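PDB 4YN1: fusolin from Anomala cuprea entomopoxvirus, which forms the crystalline spindles that enhance viral virulence and, belonging to the lytic polysaccharide monooxygenase family, probably acts on chitin. Local coordinates for residues A[75-80]-A[216-221]; A[148-153]-A[173-178]; A[210-215]-A[224-229]; A[1-6]-A[137-142]. All coordinates share one frame; numbering follows the deposited sequence.

Followed from the N terminus, interaction 4 opens first: residues 1-6 close a long loop onto 137-142. Within that loop begins interaction 1, whose second segment, 216-221, comes far beyond 142, so the two cross. Interaction 2 (148-153 with 173-178) nests inside the loop of interaction 1 and lies in series after interaction 4. Interaction 3 (210-215 with 224-229) is a short hairpin that brackets 216-221 and therefore crosses interaction 1. Interactions 2 and 3 build neighbouring strands of the mixed sheet, interaction 4 an edge of the four-stranded antiparallel sheet, and interaction 1 ties the loop before helix 80-87 to the end of strand 209-217.

Interaction 1 of 4, residues A[75-80]-A[216-221]; sequences PNFRDI and QRIDPV. With NAG (2-acetamido-2-deoxy-beta-D-glucopyranose), chain B; NAG (2-acetamido-2-deoxy-beta-D-glucopyranose), chain C.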
# COMPACT_ATOMS: atom_id res chain seq x y z
N PRO A 75 10.39 -20.32 -10.53
CA PRO A 75 11.80 -19.98 -10.70
C PRO A 75 12.16 -18.80 -11.59
O PRO A 75 13.27 -18.33 -11.48
CB PRO A 75 12.43 -21.31 -11.21
CG PRO A 75 11.36 -22.02 -11.82
CD PRO A 75 10.08 -21.65 -11.10
N ASN A 76 11.22 -18.25 -12.36
CA ASN A 76 11.47 -17.08 -13.21
C ASN A 76 11.27 -15.72 -12.46
O ASN A 76 11.15 -14.69 -13.12
CB ASN A 76 10.52 -17.12 -14.41
CG ASN A 76 10.66 -18.36 -15.26
OD1 ASN A 76 11.77 -18.83 -15.48
ND2 ASN A 76 9.56 -18.87 -15.80
N PHE A 77 11.20 -15.74 -11.12
CA PHE A 77 10.95 -14.55 -10.28
C PHE A 77 11.81 -13.31 -10.57
O PHE A 77 11.35 -12.21 -10.28
CB PHE A 77 11.06 -14.91 -8.77
CG PHE A 77 12.42 -15.39 -8.33
CD1 PHE A 77 13.41 -14.50 -7.97
CD2 PHE A 77 12.68 -16.75 -8.21
CE1 PHE A 77 14.69 -14.96 -7.62
CE2 PHE A 77 13.94 -17.20 -7.85
CZ PHE A 77 14.94 -16.30 -7.59
N ARG A 78 13.07 -13.46 -11.04
CA ARG A 78 13.93 -12.30 -11.29
C ARG A 78 13.47 -11.46 -12.46
O ARG A 78 13.87 -10.30 -12.57
CB ARG A 78 15.38 -12.72 -11.58
CG ARG A 78 16.04 -13.37 -10.37
CD ARG A 78 17.41 -13.92 -10.67
NE ARG A 78 17.93 -14.78 -9.60
CZ ARG A 78 17.70 -16.09 -9.47
NH1 ARG A 78 16.93 -16.73 -10.34
NH2 ARG A 78 18.23 -16.76 -8.45
N ASP A 79 12.71 -12.05 -13.37
CA ASP A 79 12.25 -11.40 -14.59
C ASP A 79 10.99 -10.62 -14.32
O ASP A 79 9.93 -11.21 -14.22
CB ASP A 79 12.04 -12.48 -15.67
CG ASP A 79 11.63 -11.91 -17.03
OD1 ASP A 79 11.61 -10.66 -17.17
OD2 ASP A 79 11.31 -12.71 -17.93
N ILE A 80 11.09 -9.30 -14.23
CA ILE A 80 9.91 -8.46 -13.98
C ILE A 80 8.82 -8.61 -15.05
O ILE A 80 7.64 -8.56 -14.73
CB ILE A 80 10.30 -6.99 -13.68
CG1 ILE A 80 9.22 -6.26 -12.83
CG2 ILE A 80 10.67 -6.23 -14.95
CD1 ILE A 80 9.09 -6.75 -11.41
N GLN A 216 10.89 -10.32 -2.43
CA GLN A 216 10.91 -11.56 -3.20
C GLN A 216 11.89 -12.58 -2.61
O GLN A 216 13.06 -12.26 -2.45
CB GLN A 216 11.33 -11.19 -4.63
CG GLN A 216 11.43 -12.36 -5.62
CD GLN A 216 10.15 -13.17 -5.75
OE1 GLN A 216 9.09 -12.67 -6.12
NE2 GLN A 216 10.20 -14.44 -5.48
N ARG A 217 11.43 -13.78 -2.39
CA ARG A 217 12.31 -14.87 -1.93
C ARG A 217 13.12 -15.38 -3.11
O ARG A 217 12.56 -15.61 -4.19
CB ARG A 217 11.50 -16.00 -1.32
CG ARG A 217 10.93 -15.59 0.02
CD ARG A 217 9.79 -16.47 0.46
NE ARG A 217 10.21 -17.85 0.73
CZ ARG A 217 9.47 -18.76 1.35
NH1 ARG A 217 8.25 -18.46 1.79
NH2 ARG A 217 9.94 -19.98 1.56
N ILE A 218 14.42 -15.60 -2.89
CA ILE A 218 15.33 -16.12 -3.93
C ILE A 218 15.25 -17.58 -3.72
O ILE A 218 15.97 -18.14 -2.88
CB ILE A 218 16.76 -15.55 -3.81
CG1 ILE A 218 16.75 -14.07 -4.04
CG2 ILE A 218 17.75 -16.26 -4.80
CD1 ILE A 218 17.92 -13.37 -3.60
N ASP A 219 14.32 -18.20 -4.41
CA ASP A 219 13.96 -19.58 -4.16
C ASP A 219 13.22 -20.20 -5.36
O ASP A 219 12.50 -19.47 -6.02
CB ASP A 219 13.01 -19.46 -2.97
CG ASP A 219 12.40 -20.71 -2.50
OD1 ASP A 219 13.05 -21.42 -1.71
OD2 ASP A 219 11.26 -20.98 -2.90
N PRO A 220 13.23 -21.53 -5.59
CA PRO A 220 12.49 -22.08 -6.75
C PRO A 220 10.97 -21.92 -6.80
O PRO A 220 10.41 -21.88 -7.89
CB PRO A 220 12.91 -23.57 -6.79
CG PRO A 220 13.46 -23.85 -5.46
CD PRO A 220 14.06 -22.58 -4.95
N VAL A 221 10.28 -21.87 -5.66
CA VAL A 221 8.83 -21.67 -5.63
C VAL A 221 8.52 -20.15 -5.89
O VAL A 221 7.46 -19.81 -6.39
CB VAL A 221 8.22 -22.23 -4.32
CG1 VAL A 221 6.78 -21.77 -4.12
CG2 VAL A 221 8.30 -23.76 -4.32
C1 NAG B . 18.59 -9.97 -12.85
C2 NAG B . 19.43 -11.25 -12.74
C3 NAG B . 19.76 -11.73 -14.16
C4 NAG B . 18.49 -11.95 -14.96
C5 NAG B . 17.58 -10.72 -14.91
C6 NAG B . 16.20 -11.00 -15.46
C7 NAG B . 20.94 -11.65 -10.83
C8 NAG B . 22.21 -11.23 -10.16
N2 NAG B . 20.64 -11.02 -11.98
O3 NAG B . 20.45 -12.97 -14.05
O4 NAG B . 18.82 -12.16 -16.33
O5 NAG B . 17.40 -10.29 -13.55
O6 NAG B . 15.54 -9.79 -15.80
O7 NAG B . 20.23 -12.53 -10.36
C1 NAG C . 16.88 -6.21 -9.60
C2 NAG C . 16.35 -6.38 -11.02
C3 NAG C . 16.58 -7.83 -11.44
C4 NAG C . 18.05 -8.19 -11.30
C5 NAG C . 18.53 -7.88 -9.89
C6 NAG C . 20.01 -8.11 -9.67
C7 NAG C . 14.39 -5.23 -11.92
C8 NAG C . 12.91 -4.98 -11.77
N2 NAG C . 14.93 -6.07 -11.05
O3 NAG C . 16.13 -8.03 -12.78
O4 NAG C . 18.24 -9.58 -11.55
O5 NAG C . 18.28 -6.50 -9.61
O6 NAG C . 20.79 -7.36 -10.59
O7 NAG C . 15.05 -4.71 -12.81
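Pro-75 and Pro-220 bring the backbones of 75-80 and 216-221 to a CA-CA distance of 4.5 Å, the two paths running 147° apart with no hydrogen bond between them. Phe-77 fills the contact. Its CG stands between the backbone N and the carbonyl carbon (chi1 62°), which directs the ring at the bend ending strand 209-217. Arg-217 O lies 3.9 Å above the ring plane, over its centre, and Phe-77 CE2 comes within 3.3 Å of Asp-219 O. The Gln-216 amide plane is nearly parallel to the ring plane (12° apart), its NE2 3.4 Å from Phe-77 CB. That amide is fixed in rotation: NE2 donates to Arg-217 O (2.9 Å) and to Gly-222 O, while OE1 accepts from Arg-214. Phe-77 CZ in turn sits 3.2 Å from the plane of the Arg-78 guanidinium, over its centre, and Arg-78 NH2 reaches Ile-218 CG2 at 3.7 Å. A type I turn spans Asn-76 to Asp-79, and Asp-79 caps helix 80-87. The turn and the first residue of the helix line the glycan pocket: Arg-78 and Asp-79 lie against one N-acetylglucosamine, Ile-80 and the Arg-78 carbonyl against the other.

Interaction 2 of 4, residues A[148-153]-A[173-178]; sequences YFEVYV and VFNSTV. With NAG (2-acetamido-2-deoxy-beta-D-glucopyranose), chain C.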
# COMPACT_ATOMS: atom_id res chain seq x y z
N TYR A 148 15.25 -10.50 -1.59
CA TYR A 148 15.60 -9.15 -1.97
C TYR A 148 14.37 -8.28 -2.06
O TYR A 148 13.25 -8.80 -2.05
CB TYR A 148 16.44 -9.09 -3.27
CG TYR A 148 15.67 -9.51 -4.50
CD1 TYR A 148 15.32 -10.83 -4.71
CD2 TYR A 148 15.31 -8.58 -5.48
CE1 TYR A 148 14.70 -11.24 -5.88
CE2 TYR A 148 14.59 -8.96 -6.61
CZ TYR A 148 14.32 -10.31 -6.83
OH TYR A 148 13.59 -10.76 -7.89
N PHE A 149 14.57 -7.00 -2.05
CA PHE A 149 13.49 -6.01 -2.10
C PHE A 149 13.57 -5.17 -3.34
O PHE A 149 14.66 -4.68 -3.68
CB PHE A 149 13.57 -5.03 -0.92
CG PHE A 149 13.11 -5.61 0.40
CD1 PHE A 149 13.99 -6.29 1.22
CD2 PHE A 149 11.78 -5.53 0.78
CE1 PHE A 149 13.57 -6.83 2.43
CE2 PHE A 149 11.35 -6.08 2.00
CZ PHE A 149 12.26 -6.69 2.84
N GLU A 150 12.42 -4.90 -3.95
CA GLU A 150 12.25 -3.92 -4.99
C GLU A 150 11.18 -2.93 -4.52
O GLU A 150 10.19 -3.34 -3.92
CB GLU A 150 11.75 -4.58 -6.29
CG GLU A 150 12.85 -5.39 -6.96
CD GLU A 150 12.44 -6.11 -8.22
OE1 GLU A 150 11.23 -6.14 -8.53
OE2 GLU A 150 13.32 -6.73 -8.87
N VAL A 151 11.42 -1.64 -4.76
CA VAL A 151 10.45 -0.61 -4.42
C VAL A 151 10.15 0.21 -5.64
O VAL A 151 11.06 0.63 -6.36
CB VAL A 151 10.88 0.27 -3.25
CG1 VAL A 151 9.73 1.19 -2.84
CG2 VAL A 151 11.34 -0.57 -2.06
N TYR A 152 8.87 0.43 -5.89
CA TYR A 152 8.41 1.21 -7.03
C TYR A 152 7.60 2.36 -6.52
O TYR A 152 7.03 2.27 -5.44
CB TYR A 152 7.51 0.39 -7.94
CG TYR A 152 8.18 -0.85 -8.50
CD1 TYR A 152 8.27 -2.02 -7.75
CD2 TYR A 152 8.67 -0.87 -9.80
CE1 TYR A 152 8.94 -3.14 -8.24
CE2 TYR A 152 9.32 -1.99 -10.31
CZ TYR A 152 9.48 -3.11 -9.52
OH TYR A 152 10.15 -4.20 -10.02
N VAL A 153 7.51 3.43 -7.30
CA VAL A 153 6.65 4.58 -6.97
C VAL A 153 5.77 4.86 -8.21
O VAL A 153 6.21 4.68 -9.37
CB VAL A 153 7.47 5.81 -6.53
CG1 VAL A 153 6.59 7.02 -6.29
CG2 VAL A 153 8.28 5.49 -5.27
N VAL A 173 12.46 2.37 -8.12
CA VAL A 173 13.32 3.29 -7.39
C VAL A 173 14.38 2.61 -6.52
O VAL A 173 15.29 3.31 -6.06
CB VAL A 173 12.52 4.36 -6.61
CG1 VAL A 173 11.62 5.17 -7.55
CG2 VAL A 173 11.72 3.79 -5.43
N PHE A 174 14.26 1.31 -6.26
CA PHE A 174 15.15 0.61 -5.35
C PHE A 174 15.16 -0.86 -5.69
O PHE A 174 14.11 -1.43 -5.98
CB PHE A 174 14.66 0.84 -3.90
CG PHE A 174 15.48 0.20 -2.82
CD1 PHE A 174 15.34 -1.14 -2.52
CD2 PHE A 174 16.44 0.93 -2.14
CE1 PHE A 174 16.11 -1.73 -1.51
CE2 PHE A 174 17.20 0.34 -1.12
CZ PHE A 174 17.05 -1.00 -0.84
N ASN A 175 16.34 -1.47 -5.67
CA ASN A 175 16.45 -2.88 -5.94
C ASN A 175 17.70 -3.38 -5.24
O ASN A 175 18.80 -3.13 -5.73
CB ASN A 175 16.50 -3.14 -7.44
CG ASN A 175 16.63 -4.59 -7.82
OD1 ASN A 175 16.60 -5.49 -6.97
ND2 ASN A 175 16.72 -4.86 -9.12
N SER A 176 17.54 -4.08 -4.11
CA SER A 176 18.71 -4.53 -3.35
C SER A 176 18.37 -5.60 -2.34
O SER A 176 17.24 -5.68 -1.85
CB SER A 176 19.31 -3.34 -2.58
OG SER A 176 20.58 -3.62 -2.04
N THR A 177 19.39 -6.36 -1.95
CA THR A 177 19.28 -7.26 -0.81
C THR A 177 19.45 -6.28 0.35
O THR A 177 20.06 -5.23 0.18
CB THR A 177 20.36 -8.37 -0.83
OG1 THR A 177 21.61 -7.73 -0.98
CG2 THR A 177 20.15 -9.34 -1.93
N VAL A 178 18.78 -6.55 1.45
CA VAL A 178 18.74 -5.68 2.63
C VAL A 178 19.06 -6.52 3.88
O VAL A 178 18.40 -7.54 4.06
CB VAL A 178 17.32 -5.04 2.77
CG1 VAL A 178 17.20 -4.20 4.05
CG2 VAL A 178 17.00 -4.19 1.54
C1 NAG C . 16.88 -6.21 -9.60
C2 NAG C . 16.35 -6.38 -11.02
C3 NAG C . 16.58 -7.83 -11.44
C4 NAG C . 18.05 -8.19 -11.30
C5 NAG C . 18.53 -7.88 -9.89
C6 NAG C . 20.01 -8.11 -9.67
C7 NAG C . 14.39 -5.23 -11.92
C8 NAG C . 12.91 -4.98 -11.77
N2 NAG C . 14.93 -6.07 -11.05
O3 NAG C . 16.13 -8.03 -12.78
O4 NAG C . 18.24 -9.58 -11.55
O5 NAG C . 18.28 -6.50 -9.61
O6 NAG C . 20.79 -7.36 -10.59
O7 NAG C . 15.05 -4.71 -12.81
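Glu-150 faces Asn-175 as a non-hydrogen-bonded pair, CA atoms 4.4 Å apart, in antiparallel strands (173° between directions), and Asn-175 is the N-glycosylated residue, in the sequon Asn-Ser-Thr (175-177). Asn-175 ND2 is joined to C1 of the sugar by a covalent bond of 1.4 Å. Glu-150 runs alongside Asn-175, pointing the same way, with carboxylate and amide planes 81° apart; its extended chain (chi2 178°) carries OE2 to the acetamido N2 of the sugar, which donates at 2.8 Å. In the next shell, Tyr-152 OH donates to Glu-150 OE1 over 2.7 Å, arriving from above the carboxylate plane, and Arg-214 makes a salt bridge to the same oxygen. OE1 is thus held by two groups while OE2 holds the sugar, an arrangement that probably keeps the acid ionised.

Further along the same strand pair the backbone contains a classic beta bulge: Val-173 and Phe-174 both face Val-151, whose O accepts firmly from Val-173 N (2.8 Å) and only weakly from Phe-174 N. Apolar side chains back the sheet, with Val-151 CB 3.9 Å from Phe-174 CB. Phe-149, stacked on Trp-215 and edge-to-face with Phe-138, reaches Val-178 CG2 through CD1 at 3.7 Å. At the edge of the Phe-174 ring, near its plane, CD1 meets Phe-149 O at 3.8 Å.

Interaction 3 of 4, residues A[210-215]-A[224-229]; sequences VIYVRW and GFYNCV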
# COMPACT_ATOMS: atom_id res chain seq x y z
N VAL A 210 1.55 6.31 -4.67
CA VAL A 210 1.66 4.99 -4.07
C VAL A 210 3.11 4.53 -4.21
O VAL A 210 3.77 4.75 -5.26
CB VAL A 210 0.69 3.93 -4.67
CG1 VAL A 210 1.00 2.53 -4.13
CG2 VAL A 210 -0.76 4.28 -4.41
N ILE A 211 3.61 3.94 -3.11
CA ILE A 211 4.89 3.26 -3.03
C ILE A 211 4.51 1.77 -3.03
O ILE A 211 3.64 1.35 -2.25
CB ILE A 211 5.74 3.62 -1.81
CG1 ILE A 211 6.04 5.15 -1.75
CG2 ILE A 211 7.00 2.76 -1.75
CD1 ILE A 211 6.62 5.65 -0.40
N TYR A 212 5.07 1.00 -3.94
CA TYR A 212 4.72 -0.41 -4.07
C TYR A 212 5.96 -1.21 -3.74
O TYR A 212 7.00 -1.02 -4.39
CB TYR A 212 4.26 -0.72 -5.48
CG TYR A 212 3.62 -2.07 -5.65
CD1 TYR A 212 2.47 -2.41 -4.94
CD2 TYR A 212 4.05 -2.93 -6.65
CE1 TYR A 212 1.82 -3.61 -5.16
CE2 TYR A 212 3.38 -4.14 -6.89
CZ TYR A 212 2.30 -4.50 -6.11
OH TYR A 212 1.63 -5.66 -6.38
N VAL A 213 5.89 -1.97 -2.66
CA VAL A 213 7.01 -2.73 -2.11
C VAL A 213 6.86 -4.20 -2.44
O VAL A 213 5.84 -4.82 -2.12
CB VAL A 213 7.12 -2.50 -0.60
CG1 VAL A 213 8.28 -3.33 -0.02
CG2 VAL A 213 7.30 -1.01 -0.28
N ARG A 214 7.94 -4.77 -2.97
CA ARG A 214 8.00 -6.17 -3.32
C ARG A 214 9.14 -6.81 -2.53
O ARG A 214 10.28 -6.36 -2.63
CB ARG A 214 8.24 -6.33 -4.82
CG ARG A 214 8.43 -7.78 -5.27
CD ARG A 214 8.76 -7.83 -6.75
NE ARG A 214 8.86 -9.21 -7.19
CZ ARG A 214 9.73 -9.71 -8.06
NH1 ARG A 214 10.56 -8.92 -8.71
NH2 ARG A 214 9.73 -11.00 -8.34
N TRP A 215 8.83 -7.85 -1.74
CA TRP A 215 9.85 -8.62 -1.01
C TRP A 215 9.83 -9.98 -1.67
O TRP A 215 8.88 -10.71 -1.49
CB TRP A 215 9.48 -8.77 0.48
CG TRP A 215 10.51 -9.49 1.28
CD1 TRP A 215 11.86 -9.49 1.07
CD2 TRP A 215 10.31 -10.13 2.55
NE1 TRP A 215 12.50 -10.15 2.10
CE2 TRP A 215 11.57 -10.57 3.01
CE3 TRP A 215 9.17 -10.48 3.29
CZ2 TRP A 215 11.74 -11.22 4.24
CZ3 TRP A 215 9.35 -11.07 4.53
CH2 TRP A 215 10.61 -11.50 4.96
N GLY A 224 6.64 -14.24 -3.36
CA GLY A 224 6.94 -12.83 -3.18
C GLY A 224 5.79 -12.14 -2.48
O GLY A 224 4.66 -12.58 -2.62
N PHE A 225 6.08 -11.07 -1.75
CA PHE A 225 5.11 -10.27 -0.99
C PHE A 225 5.06 -8.89 -1.58
O PHE A 225 6.10 -8.35 -1.93
CB PHE A 225 5.48 -10.20 0.47
CG PHE A 225 5.56 -11.56 1.08
CD1 PHE A 225 6.71 -12.33 0.96
CD2 PHE A 225 4.46 -12.11 1.72
CE1 PHE A 225 6.74 -13.65 1.40
CE2 PHE A 225 4.48 -13.44 2.16
CZ PHE A 225 5.61 -14.21 1.99
N TYR A 226 3.85 -8.38 -1.77
CA TYR A 226 3.59 -7.13 -2.46
C TYR A 226 2.66 -6.28 -1.62
O TYR A 226 1.59 -6.75 -1.25
CB TYR A 226 2.94 -7.40 -3.81
CG TYR A 226 3.77 -8.29 -4.73
CD1 TYR A 226 3.82 -9.67 -4.54
CD2 TYR A 226 4.45 -7.75 -5.81
CE1 TYR A 226 4.61 -10.48 -5.36
CE2 TYR A 226 5.28 -8.54 -6.60
CZ TYR A 226 5.36 -9.91 -6.37
OH TYR A 226 6.20 -10.66 -7.17
N ASN A 227 3.03 -5.02 -1.35
CA ASN A 227 2.20 -4.10 -0.58
C ASN A 227 2.14 -2.74 -1.18
O ASN A 227 3.18 -2.17 -1.54
CB ASN A 227 2.77 -3.91 0.81
CG ASN A 227 2.65 -5.03 1.83
OD1 ASN A 227 2.96 -4.81 3.02
ND2 ASN A 227 2.06 -6.16 1.51
N CYS A 228 0.92 -2.18 -1.22
CA CYS A 228 0.69 -0.78 -1.58
C CYS A 228 0.81 0.06 -0.34
O CYS A 228 0.29 -0.32 0.69
CB CYS A 228 -0.69 -0.61 -2.20
SG CYS A 228 -0.76 -1.29 -3.85
N VAL A 229 1.50 1.20 -0.46
CA VAL A 229 1.72 2.15 0.61
C VAL A 229 1.26 3.52 0.11
O VAL A 229 1.83 4.03 -0.86
CB VAL A 229 3.20 2.18 1.01
CG1 VAL A 229 3.47 3.31 1.99
CG2 VAL A 229 3.68 0.84 1.57
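Arg-214 and Tyr-226 face each other across a beta hairpin of strands 209-217 and 223-234, antiparallel at 167°. Backbone bonds form its ladder: Ile-211 with Val-229, Val-213 with Asn-227 and Trp-215 with Phe-225 each exchange two.

Among polar side chains, Arg-214 NE donates to Tyr-226 OH at 3.0 Å, the oxygen lying tilted out of the guanidinium plane. The two side chains lie alongside, planes 18° apart, with Arg-214 CG 3.5 Å from Tyr-226 CE2. Because the arginine chain is extended, its tip travels beyond the ring, where NH2 also bonds to Phe-77 O.

Aromatic contacts follow. Tyr-212 CD1 meets Cys-228 SG at 3.6 Å, a sulfur-aromatic contact made by the sulfur that is disulfide-bonded to Cys-93, and Tyr-212 OH approaches Tyr-226 CB at 3.4 Å while bonding to Leu-92 O. On the reverse face, Trp-215 and Phe-225 run side by side with planes at 44°, touching through CE3 and CD1 at 3.9 Å.

Asn-227 lies on that second face too. Its OD1 accepts from Val-4 N, and its ND2 donates 2.9 Å to Tyr-226 O, meeting that oxygen from above the carbonyl plane.

Interaction 4 of 4, residues A[1-6]-A[137-142]; sequences HGYVTF and EFCPTA
Glu-137 O is gripped by two backbone donors of the N-terminal strand, Thr-5 N at 2.9 Å and Phe-6 N at 3.2 Å. Both residues therefore face Glu-137, a classic beta bulge that shifts the register by one. At the far end, His-1 O accepts from Thr-141 N at 2.8 Å, with only a weak second bond from Ala-142 N.

Phe-138 has CG anti to the backbone N (chi1 -174°), which lays its ring against the opposite backbone. Its CZ is 3.4 Å from Tyr-3 N, and Tyr-3 O stands 3.7 Å above the ring plane, offset toward the rim. Gly-2, without a side chain, lets its CA lie 3.1 Å from Cys-139 O. On the other face of the sheet, Tyr-3 CE1 comes to 3.7 Å from Cys-139 SG, the sulfur of the disulfide to Cys-189. Packing there is tight, Thr-5 CG2 being 3.4 Å from Cys-139 CB.

His-1 ND1 is hydrogen-bonded to His-144, a pairing of N-terminal and second histidine consistent with the histidine brace of lytic polysaccharide monooxygenases, while His-1 NE2 bonds to Glu-68. Strand 2-6 forms an outermost strand of the four-stranded antiparallel sheet, 145° from strand 137-140. Tyr-3 touches helix 10-17, and Phe-138 meets the Trp-215 ring of strand 209-217 in the mixed sheet.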
# COMPACT_ATOMS: atom_id res chain seq x y z
N HIS A 1 6.88 -13.72 5.00
CA HIS A 1 5.67 -13.06 5.46
C HIS A 1 6.00 -11.76 6.16
O HIS A 1 7.02 -11.66 6.83
CB HIS A 1 4.91 -13.96 6.42
CG HIS A 1 4.38 -15.17 5.74
ND1 HIS A 1 5.23 -16.10 5.17
CD2 HIS A 1 3.10 -15.51 5.49
CE1 HIS A 1 4.42 -17.00 4.60
NE2 HIS A 1 3.14 -16.70 4.81
N GLY A 2 5.16 -10.77 5.95
CA GLY A 2 5.34 -9.48 6.60
C GLY A 2 4.62 -8.37 5.88
O GLY A 2 3.85 -8.63 4.94
N TYR A 3 4.91 -7.15 6.30
CA TYR A 3 4.27 -5.98 5.73
C TYR A 3 5.07 -4.71 6.00
O TYR A 3 5.90 -4.64 6.91
CB TYR A 3 2.83 -5.83 6.27
CG TYR A 3 2.72 -6.07 7.77
CD1 TYR A 3 3.24 -5.17 8.69
CD2 TYR A 3 2.12 -7.22 8.27
CE1 TYR A 3 3.29 -5.45 10.04
CE2 TYR A 3 2.08 -7.48 9.64
CZ TYR A 3 2.72 -6.62 10.52
OH TYR A 3 2.70 -6.83 11.88
N VAL A 4 4.76 -3.66 5.27
CA VAL A 4 5.44 -2.39 5.46
C VAL A 4 4.84 -1.71 6.68
O VAL A 4 3.64 -1.49 6.73
CB VAL A 4 5.38 -1.44 4.22
CG1 VAL A 4 6.35 -0.28 4.39
CG2 VAL A 4 5.69 -2.18 2.92
N THR A 5 5.68 -1.31 7.63
CA THR A 5 5.20 -0.58 8.81
C THR A 5 5.43 0.90 8.67
O THR A 5 4.72 1.69 9.29
CB THR A 5 5.79 -1.15 10.08
OG1 THR A 5 7.18 -1.39 9.89
CG2 THR A 5 5.09 -2.38 10.50
N PHE A 6 6.45 1.29 7.91
CA PHE A 6 6.67 2.70 7.65
C PHE A 6 7.14 2.94 6.24
O PHE A 6 8.21 2.46 5.86
CB PHE A 6 7.67 3.38 8.59
CG PHE A 6 7.76 4.86 8.27
CD1 PHE A 6 6.72 5.72 8.60
CD2 PHE A 6 8.86 5.38 7.61
CE1 PHE A 6 6.75 7.06 8.19
CE2 PHE A 6 8.90 6.71 7.21
CZ PHE A 6 7.84 7.54 7.49
N GLU A 137 10.56 1.02 6.66
CA GLU A 137 10.71 -0.13 7.57
C GLU A 137 9.75 -1.21 7.12
O GLU A 137 8.55 -0.97 7.04
CB GLU A 137 10.42 0.28 9.01
CG GLU A 137 10.69 -0.82 10.05
CD GLU A 137 10.16 -0.52 11.44
OE1 GLU A 137 8.93 -0.34 11.55
OE2 GLU A 137 10.94 -0.53 12.42
N PHE A 138 10.27 -2.40 6.91
CA PHE A 138 9.46 -3.56 6.55
C PHE A 138 9.53 -4.50 7.76
O PHE A 138 10.62 -4.78 8.28
CB PHE A 138 9.98 -4.23 5.27
CG PHE A 138 9.08 -5.33 4.81
CD1 PHE A 138 9.24 -6.63 5.29
CD2 PHE A 138 8.08 -5.10 3.88
CE1 PHE A 138 8.40 -7.65 4.87
CE2 PHE A 138 7.20 -6.11 3.52
CZ PHE A 138 7.40 -7.39 3.97
N CYS A 139 8.35 -4.95 8.20
CA CYS A 139 8.15 -5.74 9.40
C CYS A 139 7.95 -7.23 9.02
O CYS A 139 6.88 -7.61 8.55
CB CYS A 139 6.95 -5.15 10.13
SG CYS A 139 6.57 -5.93 11.72
N PRO A 140 8.99 -8.07 9.09
CA PRO A 140 8.86 -9.48 8.70
C PRO A 140 8.22 -10.28 9.85
O PRO A 140 8.60 -10.11 11.02
CB PRO A 140 10.29 -9.90 8.46
CG PRO A 140 11.05 -9.11 9.44
CD PRO A 140 10.34 -7.82 9.62
N THR A 141 7.25 -11.12 9.53
CA THR A 141 6.64 -12.03 10.53
C THR A 141 7.21 -13.44 10.43
O THR A 141 6.85 -14.30 11.23
CB THR A 141 5.13 -11.97 10.48
OG1 THR A 141 4.67 -12.41 9.22
CG2 THR A 141 4.61 -10.57 10.72
N ALA A 142 8.03 -13.70 9.43
CA ALA A 142 8.78 -14.93 9.23
C ALA A 142 10.07 -14.53 8.52
O ALA A 142 10.04 -13.64 7.67
CB ALA A 142 7.99 -15.90 8.36